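Lmo2470 protein (Listeria monocytogenes EGD-e, PDB 5HL3) is an internalin of the leucine-rich repeat family that interacts with afadin, binds calcium and facilitates crossing of the basement membrane by the bacterium. Local coordinates at residues A[51-56]-A[75-80]; A[80-85]-A[101-106]. All coordinates share one frame; numbering follows the deposited sequence.

Interaction 1. Residues A[51-56]-A[75-80]; sequences LGFETS and TDVSIM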
ATOM      1  N   LEU A  51     -16.966   1.608  21.242  1.00 11.92           N
ATOM      2  CA  LEU A  51     -17.860   2.646  20.793  1.00 11.70           C
ATOM      3  C   LEU A  51     -17.910   2.620  19.275  1.00 11.80           C
ATOM      4  O   LEU A  51     -16.862   2.669  18.604  1.00 11.91           O
ATOM      5  CB  LEU A  51     -17.389   4.028  21.224  1.00 11.54           C
ATOM      6  CG  LEU A  51     -17.293   4.264  22.728  1.00 11.48           C
ATOM      7  CD1 LEU A  51     -16.611   5.574  22.990  1.00 11.46           C
ATOM      8  CD2 LEU A  51     -18.656   4.189  23.382  1.00 11.38           C
ATOM      9  N   GLY A  52     -19.119   2.559  18.736  1.00 11.84           N
ATOM     10  CA  GLY A  52     -19.345   2.663  17.293  1.00 11.97           C
ATOM     11  C   GLY A  52     -20.049   3.964  16.959  1.00 11.86           C
ATOM     12  O   GLY A  52     -20.906   4.424  17.716  1.00 11.78           O
ATOM     13  N   PHE A  53     -19.713   4.545  15.806  1.00 11.94           N
ATOM     14  CA  PHE A  53     -20.343   5.769  15.324  1.00 11.97           C
ATOM     15  C   PHE A  53     -20.777   5.595  13.889  1.00 12.23           C
ATOM     16  O   PHE A  53     -20.064   4.998  13.084  1.00 12.35           O
ATOM     17  CB  PHE A  53     -19.413   6.979  15.509  1.00 11.88           C
ATOM     18  CG  PHE A  53     -19.096   7.227  16.951  1.00 11.70           C
ATOM     19  CD1 PHE A  53     -20.041   7.780  17.785  1.00 11.64           C
ATOM     20  CD2 PHE A  53     -17.911   6.779  17.519  1.00 11.65           C
ATOM     21  CE1 PHE A  53     -19.811   7.922  19.157  1.00 11.50           C
ATOM     22  CE2 PHE A  53     -17.685   6.915  18.892  1.00 11.54           C
ATOM     23  CZ  PHE A  53     -18.642   7.481  19.701  1.00 11.45           C
ATOM     24  N   GLU A  54     -21.964   6.076  13.578  1.00 12.39           N
ATOM     25  CA  GLU A  54     -22.522   5.887  12.225  1.00 12.74           C
ATOM     26  C   GLU A  54     -23.411   7.010  11.742  1.00 12.97           C
ATOM     27  O   GLU A  54     -23.839   6.984  10.597  1.00 13.31           O
ATOM     28  CB  GLU A  54     -23.288   4.572  12.176  1.00 12.97           C
ATOM     29  CG  GLU A  54     -24.512   4.587  13.080  1.00 13.29           C
ATOM     30  CD  GLU A  54     -25.423   3.370  12.971  1.00 14.06           C
ATOM     31  OE1 GLU A  54     -25.014   2.374  12.335  1.00 14.68           O
ATOM     32  OE2 GLU A  54     -26.531   3.461  13.559  1.00 15.22           O
ATOM     33  N   THR A  55     -23.668   8.020  12.562  1.00 12.86           N
ATOM     34  CA  THR A  55     -24.561   9.133  12.158  1.00 13.19           C
ATOM     35  C   THR A  55     -23.682  10.233  11.574  1.00 13.25           C
ATOM     36  O   THR A  55     -22.814  10.806  12.257  1.00 13.03           O
ATOM     37  CB  THR A  55     -25.441   9.600  13.323  1.00 13.19           C
ATOM     38  OG1 THR A  55     -26.263   8.490  13.726  1.00 13.24           O
ATOM     39  CG2 THR A  55     -26.376  10.718  12.902  1.00 13.65           C
ATOM     40  N   SER A  56     -23.954  10.554  10.310  1.00 13.63           N
ATOM     41  CA  SER A  56     -23.057  11.437   9.537  1.00 13.78           C
ATOM     42  C   SER A  56     -23.179  12.930   9.811  1.00 14.03           C
ATOM     43  O   SER A  56     -22.433  13.712   9.217  1.00 14.24           O
ATOM     44  CB  SER A  56     -23.177  11.127   8.048  1.00 14.13           C
ATOM     45  OG  SER A  56     -22.583   9.865   7.769  1.00 13.93           O
ATOM     46  N   THR A  75     -11.955  -0.037  24.701  1.00 13.15           N
ATOM     47  CA  THR A  75     -10.680  -0.298  24.019  1.00 13.57           C
ATOM     48  C   THR A  75     -10.740  -0.125  22.501  1.00 13.47           C
ATOM     49  O   THR A  75      -9.710  -0.159  21.858  1.00 13.80           O
ATOM     50  CB  THR A  75     -10.184  -1.725  24.307  1.00 14.12           C
ATOM     51  OG1 THR A  75     -11.148  -2.685  23.813  1.00 14.11           O
ATOM     52  CG2 THR A  75      -9.948  -1.940  25.801  1.00 14.35           C
ATOM     53  N   ASP A  76     -11.935   0.037  21.941  0.70 13.09           N
ATOM     54  CA  ASP A  76     -12.108   0.182  20.484  0.70 13.04           C
ATOM     55  C   ASP A  76     -13.027   1.322  20.144  0.70 12.60           C
ATOM     56  O   ASP A  76     -14.064   1.524  20.808  0.70 12.33           O
ATOM     57  CB  ASP A  76     -12.727  -1.071  19.861  0.70 13.24           C
ATOM     58  CG  ASP A  76     -12.943  -0.906  18.324  0.70 13.43           C
ATOM     59  OD1 ASP A  76     -11.955  -0.910  17.580  0.70 14.14           O
ATOM     60  OD2 ASP A  76     -14.082  -0.652  17.857  0.70 13.75           O
ATOM     61  N   VAL A  77     -12.660   2.066  19.106  1.00 12.59           N
ATOM     62  CA  VAL A  77     -13.513   3.106  18.528  1.00 12.30           C
ATOM     63  C   VAL A  77     -13.602   2.792  17.039  1.00 12.43           C
ATOM     64  O   VAL A  77     -12.584   2.690  16.374  1.00 12.69           O
ATOM     65  CB  VAL A  77     -13.010   4.539  18.765  1.00 12.25           C
ATOM     66  CG1 VAL A  77     -13.761   5.542  17.888  1.00 12.10           C
ATOM     67  CG2 VAL A  77     -13.200   4.919  20.232  1.00 12.12           C
ATOM     68  N   SER A  78     -14.820   2.611  16.542  0.50 12.31           N
ATOM     69  CA  SER A  78     -15.044   2.340  15.134  0.50 12.47           C
ATOM     70  C   SER A  78     -16.014   3.364  14.582  0.50 12.31           C
ATOM     71  O   SER A  78     -17.109   3.538  15.090  0.50 12.15           O
ATOM     72  CB  SER A  78     -15.553   0.915  14.938  0.50 12.71           C
ATOM     73  OG  SER A  78     -14.539  -0.024  15.249  0.50 13.00           O
ATOM     74  N   ILE A  79     -15.587   4.057  13.546  1.00 12.41           N
ATOM     75  CA  ILE A  79     -16.400   5.087  12.870  1.00 12.37           C
ATOM     76  C   ILE A  79     -16.773   4.478  11.520  1.00 12.62           C
ATOM     77  O   ILE A  79     -15.981   4.498  10.559  1.00 12.84           O
ATOM     78  CB  ILE A  79     -15.642   6.420  12.782  1.00 12.40           C
ATOM     79  CG1 ILE A  79     -15.310   6.885  14.212  1.00 12.23           C
ATOM     80  CG2 ILE A  79     -16.515   7.469  12.088  1.00 12.46           C
ATOM     81  CD1 ILE A  79     -14.160   7.781  14.371  1.00 12.39           C
HETATM   82  N   MSE A  80     -17.973   3.913  11.458  1.00 12.67           N
HETATM   83  CA  MSE A  80     -18.407   3.158  10.292  1.00 13.61           C
HETATM   84  C   MSE A  80     -18.990   3.989   9.198  1.00 13.23           C
HETATM   85  O   MSE A  80     -18.965   3.575   8.054  1.00 13.48           O
HETATM   86  CB  MSE A  80     -19.462   2.135  10.732  1.00 15.24           C
HETATM   87  CG  MSE A  80     -18.879   1.154  11.757  1.00 17.18           C
HETATM   88 SE   MSE A  80     -17.398   0.046  11.067  1.00 25.05          SE
HETATM   89  CE  MSE A  80     -18.532  -0.986   9.864  1.00 25.71           C
TER
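L51 and F53 of strand 51-53 pair with V77 and I79 of strand 76-79 at the N-terminal end of the parallel sheet of an internalin leucine-rich repeat domain. The strands run almost in the same direction, 10° apart, with axes 4.7 Å from each other. They belong to a beta-alpha-beta unit whose helix is 60-63.

The backbone bonds follow parallel register. L51 donates its N-H to D76 O and accepts from S78 N at its own O. F53 N then donates to S78 O. M80 N closes the series on F53 O, one residue past the end of strand 76-79. Two CA-H...O contacts add to this: V77 CA faces L51 O, and G52 CA lies 3.3 Å from S78 O.

The apolar contacts lie on the face of the sheet that carries L51, F53, V77 and I79. L51 CB meets V77 CG2 at 4.4 Å. The F53 ring reaches both neighbours along one flank. Its CE2 lies 4.3 Å from V77 CG1, which sits at the ring edge near its plane. Its CD2 lies 4.2 Å from I79 CG1, an oblique approach. CG of F53 is anti to its carbonyl carbon (chi1 -62°), and this sets the ring back along the strand beside V77. Helix 21-30 covers the outer strand: M27 touches L51 and L23 touches F53. I79 also packs on F89.

G52 is bridged to S78, whose side chain lies on the opposite face of the sheet. D76 and S78 each have two conformers. In the one given here, D76 OD1 bonds to T100 OG1 in the next strand, and S78 OG donates to the syn lone pair of D76 OD2 at 2.7 Å.

Interaction 2. Residues A[80-85]-A[101-106]; sequences MEFGAK and LFFADP. With CA (calcium ion), chain B; CA (calcium ion), chain D.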
HETATM    1  N   MSE A  80     -17.973   3.913  11.458  1.00 12.67           N
HETATM    2  CA  MSE A  80     -18.407   3.158  10.292  1.00 13.61           C
HETATM    3  C   MSE A  80     -18.990   3.989   9.198  1.00 13.23           C
HETATM    4  O   MSE A  80     -18.965   3.575   8.054  1.00 13.48           O
HETATM    5  CB  MSE A  80     -19.462   2.135  10.732  1.00 15.24           C
HETATM    6  CG  MSE A  80     -18.879   1.154  11.757  1.00 17.18           C
HETATM    7 SE   MSE A  80     -17.398   0.046  11.067  1.00 25.05          SE
HETATM    8  CE  MSE A  80     -18.532  -0.986   9.864  1.00 25.71           C
ATOM      9  N   GLU A  81     -19.575   5.118   9.538  1.00 13.02           N
ATOM     10  CA  GLU A  81     -20.110   6.059   8.562  1.00 13.25           C
ATOM     11  C   GLU A  81     -19.887   7.424   9.138  1.00 13.09           C
ATOM     12  O   GLU A  81     -20.024   7.615  10.352  1.00 12.83           O
ATOM     13  CB  GLU A  81     -21.632   5.873   8.357  1.00 13.49           C
ATOM     14  CG  GLU A  81     -22.102   4.496   7.927  1.00 13.77           C
ATOM     15  CD  GLU A  81     -23.611   4.384   8.033  1.00 14.05           C
ATOM     16  OE1 GLU A  81     -24.325   5.238   7.459  1.00 14.30           O
ATOM     17  OE2 GLU A  81     -24.127   3.494   8.723  1.00 14.09           O
ATOM     18  N   PHE A  82     -19.511   8.387   8.299  1.00 13.30           N
ATOM     19  CA  PHE A  82     -19.251   9.740   8.754  1.00 13.29           C
ATOM     20  C   PHE A  82     -19.367  10.719   7.611  1.00 13.70           C
ATOM     21  O   PHE A  82     -19.152  10.367   6.435  1.00 13.94           O
ATOM     22  CB  PHE A  82     -17.867   9.824   9.461  1.00 13.11           C
ATOM     23  CG  PHE A  82     -16.696   9.423   8.590  1.00 13.27           C
ATOM     24  CD1 PHE A  82     -16.390   8.089   8.380  1.00 13.22           C
ATOM     25  CD2 PHE A  82     -15.878  10.396   8.034  1.00 13.55           C
ATOM     26  CE1 PHE A  82     -15.313   7.720   7.600  1.00 13.43           C
ATOM     27  CE2 PHE A  82     -14.777  10.034   7.273  1.00 13.75           C
ATOM     28  CZ  PHE A  82     -14.514   8.692   7.031  1.00 13.69           C
ATOM     29  N   GLY A  83     -19.721  11.943   7.973  1.00 13.84           N
ATOM     30  CA  GLY A  83     -19.873  13.022   7.017  1.00 14.33           C
ATOM     31  C   GLY A  83     -18.630  13.864   6.809  1.00 14.52           C
ATOM     32  O   GLY A  83     -17.609  13.699   7.479  1.00 14.29           O
ATOM     33  N   ALA A  84     -18.788  14.866   5.946  1.00 15.04           N
ATOM     34  CA  ALA A  84     -17.673  15.715   5.530  1.00 15.40           C
ATOM     35  C   ALA A  84     -17.152  16.638   6.618  1.00 15.69           C
ATOM     36  O   ALA A  84     -16.035  17.149   6.495  1.00 16.23           O
ATOM     37  CB  ALA A  84     -18.074  16.530   4.306  1.00 16.03           C
ATOM     38  N   LYS A  85     -17.939  16.848   7.667  1.00 15.68           N
ATOM     39  CA  LYS A  85     -17.534  17.728   8.758  1.00 16.03           C
ATOM     40  C   LYS A  85     -16.866  17.004   9.929  1.00 15.06           C
ATOM     41  O   LYS A  85     -16.476  17.633  10.910  1.00 15.01           O
ATOM     42  CB  LYS A  85     -18.709  18.593   9.226  1.00 17.20           C
ATOM     43  CG  LYS A  85     -19.246  19.467   8.118  1.00 19.12           C
ATOM     44  CD  LYS A  85     -20.372  20.352   8.603  1.00 21.11           C
ATOM     45  CE  LYS A  85     -21.014  21.113   7.463  1.00 23.33           C
ATOM     46  NZ  LYS A  85     -22.375  21.599   7.819  1.00 25.08           N
ATOM     47  N   LEU A 101      -8.346   2.174  16.765  1.00 11.68           N
ATOM     48  CA  LEU A 101      -9.089   3.287  16.153  1.00 11.68           C
ATOM     49  C   LEU A 101      -9.299   2.926  14.703  1.00 11.57           C
ATOM     50  O   LEU A 101      -8.317   2.688  13.978  1.00 11.47           O
ATOM     51  CB  LEU A 101      -8.318   4.586  16.310  1.00 11.71           C
ATOM     52  CG  LEU A 101      -8.941   5.800  15.614  1.00 11.75           C
ATOM     53  CD1 LEU A 101     -10.336   6.126  16.148  1.00 11.88           C
ATOM     54  CD2 LEU A 101      -7.986   6.962  15.786  1.00 11.82           C
ATOM     55  N   PHE A 102     -10.551   2.865  14.289  1.00 11.62           N
ATOM     56  CA  PHE A 102     -10.923   2.461  12.918  1.00 11.57           C
ATOM     57  C   PHE A 102     -11.871   3.451  12.284  1.00 11.65           C
ATOM     58  O   PHE A 102     -12.938   3.722  12.844  1.00 11.78           O
ATOM     59  CB  PHE A 102     -11.572   1.065  12.977  1.00 11.61           C
ATOM     60  CG  PHE A 102     -12.025   0.527  11.642  1.00 11.61           C
ATOM     61  CD1 PHE A 102     -13.292   0.776  11.177  1.00 11.73           C
ATOM     62  CD2 PHE A 102     -11.181  -0.272  10.863  1.00 11.52           C
ATOM     63  CE1 PHE A 102     -13.720   0.279   9.956  1.00 11.77           C
ATOM     64  CE2 PHE A 102     -11.620  -0.762   9.638  1.00 11.55           C
ATOM     65  CZ  PHE A 102     -12.878  -0.463   9.190  1.00 11.68           C
ATOM     66  N   PHE A 103     -11.494   3.963  11.116  1.00 11.61           N
ATOM     67  CA  PHE A 103     -12.395   4.729  10.256  1.00 11.73           C
ATOM     68  C   PHE A 103     -12.649   3.824   9.062  1.00 11.71           C
ATOM     69  O   PHE A 103     -11.682   3.317   8.453  1.00 11.60           O
ATOM     70  CB  PHE A 103     -11.777   6.020   9.729  1.00 11.76           C
ATOM     71  CG  PHE A 103     -11.824   7.197  10.676  1.00 11.86           C
ATOM     72  CD1 PHE A 103     -12.872   8.096  10.644  1.00 12.06           C
ATOM     73  CD2 PHE A 103     -10.771   7.441  11.546  1.00 11.81           C
ATOM     74  CE1 PHE A 103     -12.913   9.193  11.493  1.00 12.19           C
ATOM     75  CE2 PHE A 103     -10.816   8.555  12.382  1.00 11.95           C
ATOM     76  CZ  PHE A 103     -11.880   9.419  12.344  1.00 12.13           C
ATOM     77  N   ALA A 104     -13.912   3.655   8.678  1.00 11.86           N
ATOM     78  CA  ALA A 104     -14.247   2.883   7.505  1.00 11.90           C
ATOM     79  C   ALA A 104     -13.750   3.538   6.234  1.00 11.91           C
ATOM     80  O   ALA A 104     -13.485   4.731   6.192  1.00 11.95           O
ATOM     81  CB  ALA A 104     -15.769   2.668   7.421  1.00 12.12           C
ATOM     82  N   ASP A 105     -13.652   2.709   5.198  1.00 11.92           N
ATOM     83  CA  ASP A 105     -13.383   3.127   3.823  1.00 11.98           C
ATOM     84  C   ASP A 105     -14.780   3.360   3.210  1.00 12.25           C
ATOM     85  O   ASP A 105     -15.501   2.405   2.953  1.00 12.35           O
ATOM     86  CB  ASP A 105     -12.662   1.992   3.101  1.00 11.89           C
ATOM     87  CG  ASP A 105     -12.327   2.312   1.671  1.00 11.98           C
ATOM     88  OD1 ASP A 105     -12.776   3.343   1.120  1.00 12.14           O
ATOM     89  OD2 ASP A 105     -11.608   1.432   1.100  1.00 12.79           O
ATOM     90  N   PRO A 106     -15.193   4.613   3.052  1.00 12.40           N
ATOM     91  CA  PRO A 106     -16.541   4.859   2.561  1.00 12.69           C
ATOM     92  C   PRO A 106     -16.718   4.458   1.109  1.00 12.85           C
ATOM     93  O   PRO A 106     -15.742   4.277   0.391  1.00 12.75           O
ATOM     94  CB  PRO A 106     -16.714   6.389   2.715  1.00 12.83           C
ATOM     95  CG  PRO A 106     -15.587   6.842   3.565  1.00 12.60           C
ATOM     96  CD  PRO A 106     -14.479   5.882   3.332  1.00 12.36           C
TER
HETATM   97 CA    CA B 401     -13.688   4.261  -0.781  1.00 11.39          CA
HETATM   98 CA    CA D 403     -26.502   4.025   8.262  1.00 12.02          CA
HETATM   99  O   HOH W   1     -12.129   3.099  -2.279  1.00 15.08           O
HETATM  100  O   HOH W   2     -14.292   6.802  -0.279  1.00 11.80           O
HETATM  101  O   HOH W   3     -11.610   5.581  -0.997  1.00 10.88           O
HETATM  102  O   HOH W   4     -14.740   2.090  -1.382  1.00 15.40           O
HETATM  103  O   HOH W   5     -26.190   5.698   9.926  1.00 14.12           O
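F82 packs against F103, A104 and P106 where the loop after strand 76-79 meets the end of strand 101-103, beside a calcium site of the leucine-rich repeat domain. The tight part is an edge-to-face (T-shaped) aromatic pair. The edge of F103 points at one face of F82, with the ring planes at 72°. F103 CD1 lies 3.9 Å from F82 CE1, above the ring and offset toward its rim. CG of F82 stands between its backbone N and carbonyl carbon (chi1 59°), and this carries the ring toward the strand end. A104 O lies at the F82 ring edge, in its plane, and accepts a hydrogen bond from N133 ND2. P106 CG meets F82 CZ obliquely at 4.1 Å. L114 touches both phenylalanines. A104 CB makes a close contact of 3.4 Å with M80 O.

The more exposed side is looser. M80, present as selenomethionine, brings its SE to 3.8 Å from F102 CE1, an oblique Met-aromatic contact. The bend at chi2 (-63°) helps place SE.

Two calcium ions flank the packed part, one at E81 and one at D105 and P106. E81 turns away from the strand; ligands of the first ion include both its carboxylate oxygens and a water. The second is bound by D105, P106 and G108, with four waters. D105 OD1 is 2.3 Å from this calcium. P106 O is 2.4 Å from the same calcium.

From the N terminus, strand 50-53 leads into a loop with helix 60-63, which interaction 1 closes at strand 76-79. The chain then runs on through M80, shared by both contacts, into the loop that interaction 2 closes at 101-106. The two closures follow in series and neither nests nor crosses. Strands 76-79 and 100-103 are neighbours in the sheet, probably hydrogen-bonded through V77 O to F102 N and I79 N to F102 O. The loops beyond the strands also meet: E54 O packs on E81 CB, and S56 OG on the F82 backbone. Together they tie the outermost N-terminal strand to the next two and to the calcium-binding loop at D105.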